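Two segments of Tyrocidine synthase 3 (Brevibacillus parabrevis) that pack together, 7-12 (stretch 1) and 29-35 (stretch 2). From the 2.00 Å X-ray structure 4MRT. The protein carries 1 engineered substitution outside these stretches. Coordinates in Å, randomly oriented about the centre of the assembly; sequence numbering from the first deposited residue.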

ATOM      1  N   TYR A   7     -17.692  -6.721 -17.891  1.00 30.26           N
ATOM      2  CA  TYR A   7     -16.517  -7.208 -18.666  1.00 29.23           C
ATOM      3  C   TYR A   7     -16.544  -6.707 -20.115  1.00 29.62           C
ATOM      4  O   TYR A   7     -17.546  -6.871 -20.810  1.00 29.96           O
ATOM      5  CB  TYR A   7     -16.454  -8.745 -18.626  1.00 28.95           C
ATOM      6  CG  TYR A   7     -15.450  -9.332 -19.593  1.00 29.23           C
ATOM      7  CD1 TYR A   7     -14.095  -9.411 -19.274  1.00 29.00           C
ATOM      8  CD2 TYR A   7     -15.860  -9.796 -20.854  1.00 30.57           C
ATOM      9  CE1 TYR A   7     -13.175  -9.934 -20.180  1.00 30.24           C
ATOM     10  CE2 TYR A   7     -14.955 -10.318 -21.764  1.00 30.01           C
ATOM     11  CZ  TYR A   7     -13.620 -10.392 -21.424  1.00 31.07           C
ATOM     12  OH  TYR A   7     -12.732 -10.891 -22.338  1.00 31.72           O
ATOM     13  N   VAL A   8     -15.432  -6.136 -20.573  1.00 26.60           N
ATOM     14  CA  VAL A   8     -15.284  -5.741 -21.970  1.00 25.73           C
ATOM     15  C   VAL A   8     -14.032  -6.385 -22.546  1.00 24.69           C
ATOM     16  O   VAL A   8     -12.920  -6.152 -22.074  1.00 21.62           O
ATOM     17  CB  VAL A   8     -15.229  -4.190 -22.144  1.00 25.06           C
ATOM     18  CG1 VAL A   8     -15.181  -3.808 -23.615  1.00 25.50           C
ATOM     19  CG2 VAL A   8     -16.413  -3.534 -21.446  1.00 24.57           C
ATOM     20  N   ALA A   9     -14.207  -7.192 -23.594  1.00 24.40           N
ATOM     21  CA  ALA A   9     -13.082  -7.915 -24.185  1.00 23.79           C
ATOM     22  C   ALA A   9     -12.186  -6.898 -24.863  1.00 23.36           C
ATOM     23  O   ALA A   9     -12.689  -5.867 -25.309  1.00 25.68           O
ATOM     24  CB  ALA A   9     -13.577  -8.944 -25.199  1.00 23.10           C
ATOM     25  N   PRO A  10     -10.865  -7.166 -24.929  1.00 22.26           N
ATOM     26  CA  PRO A  10      -9.957  -6.299 -25.675  1.00 23.32           C
ATOM     27  C   PRO A  10     -10.323  -6.167 -27.153  1.00 28.69           C
ATOM     28  O   PRO A  10     -10.780  -7.147 -27.775  1.00 29.11           O
ATOM     29  CB  PRO A  10      -8.604  -6.982 -25.526  1.00 22.13           C
ATOM     30  CG  PRO A  10      -8.693  -7.752 -24.244  1.00 22.12           C
ATOM     31  CD  PRO A  10     -10.143  -8.068 -24.012  1.00 21.91           C
ATOM     32  N   THR A  11     -10.116  -4.968 -27.695  1.00 30.16           N
ATOM     33  CA  THR A  11     -10.550  -4.619 -29.046  1.00 33.54           C
ATOM     34  C   THR A  11      -9.391  -4.336 -30.010  1.00 33.71           C
ATOM     35  O   THR A  11      -9.617  -4.049 -31.187  1.00 37.27           O
ATOM     36  CB  THR A  11     -11.433  -3.357 -29.005  1.00 33.92           C
ATOM     37  OG1 THR A  11     -10.643  -2.230 -28.601  1.00 33.13           O
ATOM     38  CG2 THR A  11     -12.588  -3.544 -28.028  1.00 34.27           C
ATOM     39  N   ASN A  12      -8.159  -4.391 -29.519  1.00 34.37           N
ATOM     40  CA  ASN A  12      -6.977  -4.153 -30.361  1.00 33.47           C
ATOM     41  C   ASN A  12      -5.736  -4.777 -29.742  1.00 33.33           C
ATOM     42  O   ASN A  12      -5.786  -5.287 -28.617  1.00 32.23           O
ATOM     43  CB  ASN A  12      -6.770  -2.652 -30.655  1.00 32.87           C
ATOM     44  CG  ASN A  12      -6.350  -1.847 -29.430  1.00 33.94           C
ATOM     45  OD1 ASN A  12      -5.323  -2.125 -28.793  1.00 33.02           O
ATOM     46  ND2 ASN A  12      -7.114  -0.808 -29.128  1.00 32.99           N
ATOM     47  N   SER A  29      -7.073 -14.522 -14.855  1.00 32.24           N
ATOM     48  CA  SER A  29      -7.309 -14.760 -16.275  1.00 31.68           C
ATOM     49  C   SER A  29      -8.538 -13.984 -16.748  1.00 29.11           C
ATOM     50  O   SER A  29      -9.493 -13.775 -15.984  1.00 27.17           O
ATOM     51  CB  SER A  29      -7.483 -16.264 -16.512  1.00 33.49           C
ATOM     52  OG  SER A  29      -7.793 -16.515 -17.870  1.00 38.21           O
ATOM     53  N   GLY A  30      -8.500 -13.536 -17.997  1.00 27.85           N
ATOM     54  CA  GLY A  30      -9.683 -12.964 -18.642  1.00 28.11           C
ATOM     55  C   GLY A  30     -10.064 -11.590 -18.127  1.00 26.77           C
ATOM     56  O   GLY A  30     -11.198 -11.366 -17.698  1.00 26.72           O
ATOM     57  N   ILE A  31      -9.104 -10.677 -18.138  1.00 26.47           N
ATOM     58  CA  ILE A  31      -9.338  -9.313 -17.627  1.00 25.57           C
ATOM     59  C   ILE A  31     -10.012  -8.473 -18.712  1.00 23.96           C
ATOM     60  O   ILE A  31      -9.563  -8.465 -19.834  1.00 25.93           O
ATOM     61  CB  ILE A  31      -8.009  -8.654 -17.161  1.00 24.14           C
ATOM     62  CG1 ILE A  31      -7.389  -9.470 -16.015  1.00 24.87           C
ATOM     63  CG2 ILE A  31      -8.232  -7.201 -16.724  1.00 24.31           C
ATOM     64  CD1 ILE A  31      -5.954  -9.095 -15.662  1.00 24.52           C
ATOM     65  N   GLY A  32     -11.086  -7.774 -18.368  1.00 24.36           N
ATOM     66  CA  GLY A  32     -11.715  -6.824 -19.284  1.00 24.52           C
ATOM     67  C   GLY A  32     -10.971  -5.491 -19.310  1.00 25.99           C
ATOM     68  O   GLY A  32     -10.145  -5.209 -18.429  1.00 25.31           O
ATOM     69  N   ILE A  33     -11.270  -4.654 -20.299  1.00 22.35           N
ATOM     70  CA  ILE A  33     -10.485  -3.446 -20.504  1.00 23.17           C
ATOM     71  C   ILE A  33     -11.008  -2.275 -19.680  1.00 21.65           C
ATOM     72  O   ILE A  33     -10.413  -1.200 -19.688  1.00 21.59           O
ATOM     73  CB  ILE A  33     -10.380  -3.053 -22.007  1.00 24.07           C
ATOM     74  CG1 ILE A  33     -11.765  -2.828 -22.622  1.00 25.10           C
ATOM     75  CG2 ILE A  33      -9.609  -4.118 -22.763  1.00 24.70           C
ATOM     76  CD1 ILE A  33     -11.743  -2.122 -23.961  1.00 25.13           C
ATOM     77  N   LEU A  34     -12.132  -2.482 -18.996  1.00 21.44           N
ATOM     78  CA  LEU A  34     -12.673  -1.522 -18.057  1.00 21.93           C
ATOM     79  C   LEU A  34     -12.467  -1.983 -16.592  1.00 20.77           C
ATOM     80  O   LEU A  34     -12.999  -1.372 -15.681  1.00 18.84           O
ATOM     81  CB  LEU A  34     -14.171  -1.324 -18.332  1.00 22.50           C
ATOM     82  CG  LEU A  34     -14.680  -0.166 -19.194  1.00 24.71           C
ATOM     83  CD1 LEU A  34     -13.747   0.264 -20.322  1.00 24.65           C
ATOM     84  CD2 LEU A  34     -16.057  -0.494 -19.714  1.00 24.23           C
ATOM     85  N   ASP A  35     -11.752  -3.086 -16.375  1.00 20.91           N
ATOM     86  CA  ASP A  35     -11.556  -3.615 -15.023  1.00 21.08           C
ATOM     87  C   ASP A  35     -10.584  -2.679 -14.305  1.00 18.06           C
ATOM     88  O   ASP A  35      -9.535  -2.320 -14.832  1.00 17.76           O
ATOM     89  CB  ASP A  35     -10.957  -5.026 -15.013  1.00 21.15           C
ATOM     90  CG  ASP A  35     -11.923  -6.109 -15.516  1.00 24.04           C
ATOM     91  OD1 ASP A  35     -13.115  -5.833 -15.741  1.00 24.99           O
ATOM     92  OD2 ASP A  35     -11.462  -7.270 -15.683  1.00 25.25           O
TER
HETATM   93  O   HOH W   1     -14.136  -4.678 -18.241  1.00 20.84           O

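Ile33 lies at the apolar centre of this contact, buried and covered more extensively by the other stretch than any of its neighbours. Its CA-to-CB bond points sideways to stretch 1, and its branched side chain meets several residues there. CG1 of Ile33 packs 3.7 Å from CG1 of Val8, while CG2 of Ile33 lies 3.7 Å from CA of Pro10 and 4.0 Å from CG of Pro10. CD1 of Ile33 continues along the segment to within 4.1 Å of O of Ala9 and 4.4 Å of CG2 of Thr11. Isoleucine suits such a place because its two branches offer apolar surface in different directions, with no polar group left to satisfy.

Val8 is the main partner in stretch 1. Its CA-to-CB bond points toward stretch 2, and its two methyl groups reach different residues: CG1 meets Ile33, and CG2 lies 3.5 Å from CD2 of Leu34. The CA-to-CB bond of Leu34 also points toward stretch 1, although the residue remains exposed and its chi1 of -96° falls between the usual wells. Ala9, by contrast, directs its CB away, so its small side chain adds almost nothing to the packing.

Where Val8 passes Gly32 the backbones come very close, their CA atoms 4.6 Å apart and O of Val8 only 3.1 Å from CA of Gly32. Glycine fits here for a steric reason: an ideal CB on Gly32 would point toward stretch 1 and clash, at 2.9 Å from N of Val8 and 3.0 Å from CD1 of Tyr7. The Tyr7 ring uses this open space, its CE1 lying 3.5 Å from N of Gly32 and 3.5 Å from O of Gly30. Gly30 has a positive phi of 72°, a conformation that by itself favours glycine.

The close approach also allows the one direct hydrogen bond between the stretches, from N of Ile33 to O of Val8 (2.8 Å, with an angle of 147° at the hydrogen). Gly32 to Asp35 form a type I turn. The turn's backbone bond, from N of Asp35 to O of Gly32, is weak at 3.4 Å, but N of Gly32 also donates to OD2 of Asp35 at 2.8 Å. An aspartate suits this position because its second oxygen remains available: OD1 of Asp35 accepts from a water at 2.9 Å. That water in turn accepts from N of Val8 at 3.0 Å and N of Leu34 at 3.1 Å, linking the two stretches at their polar edge.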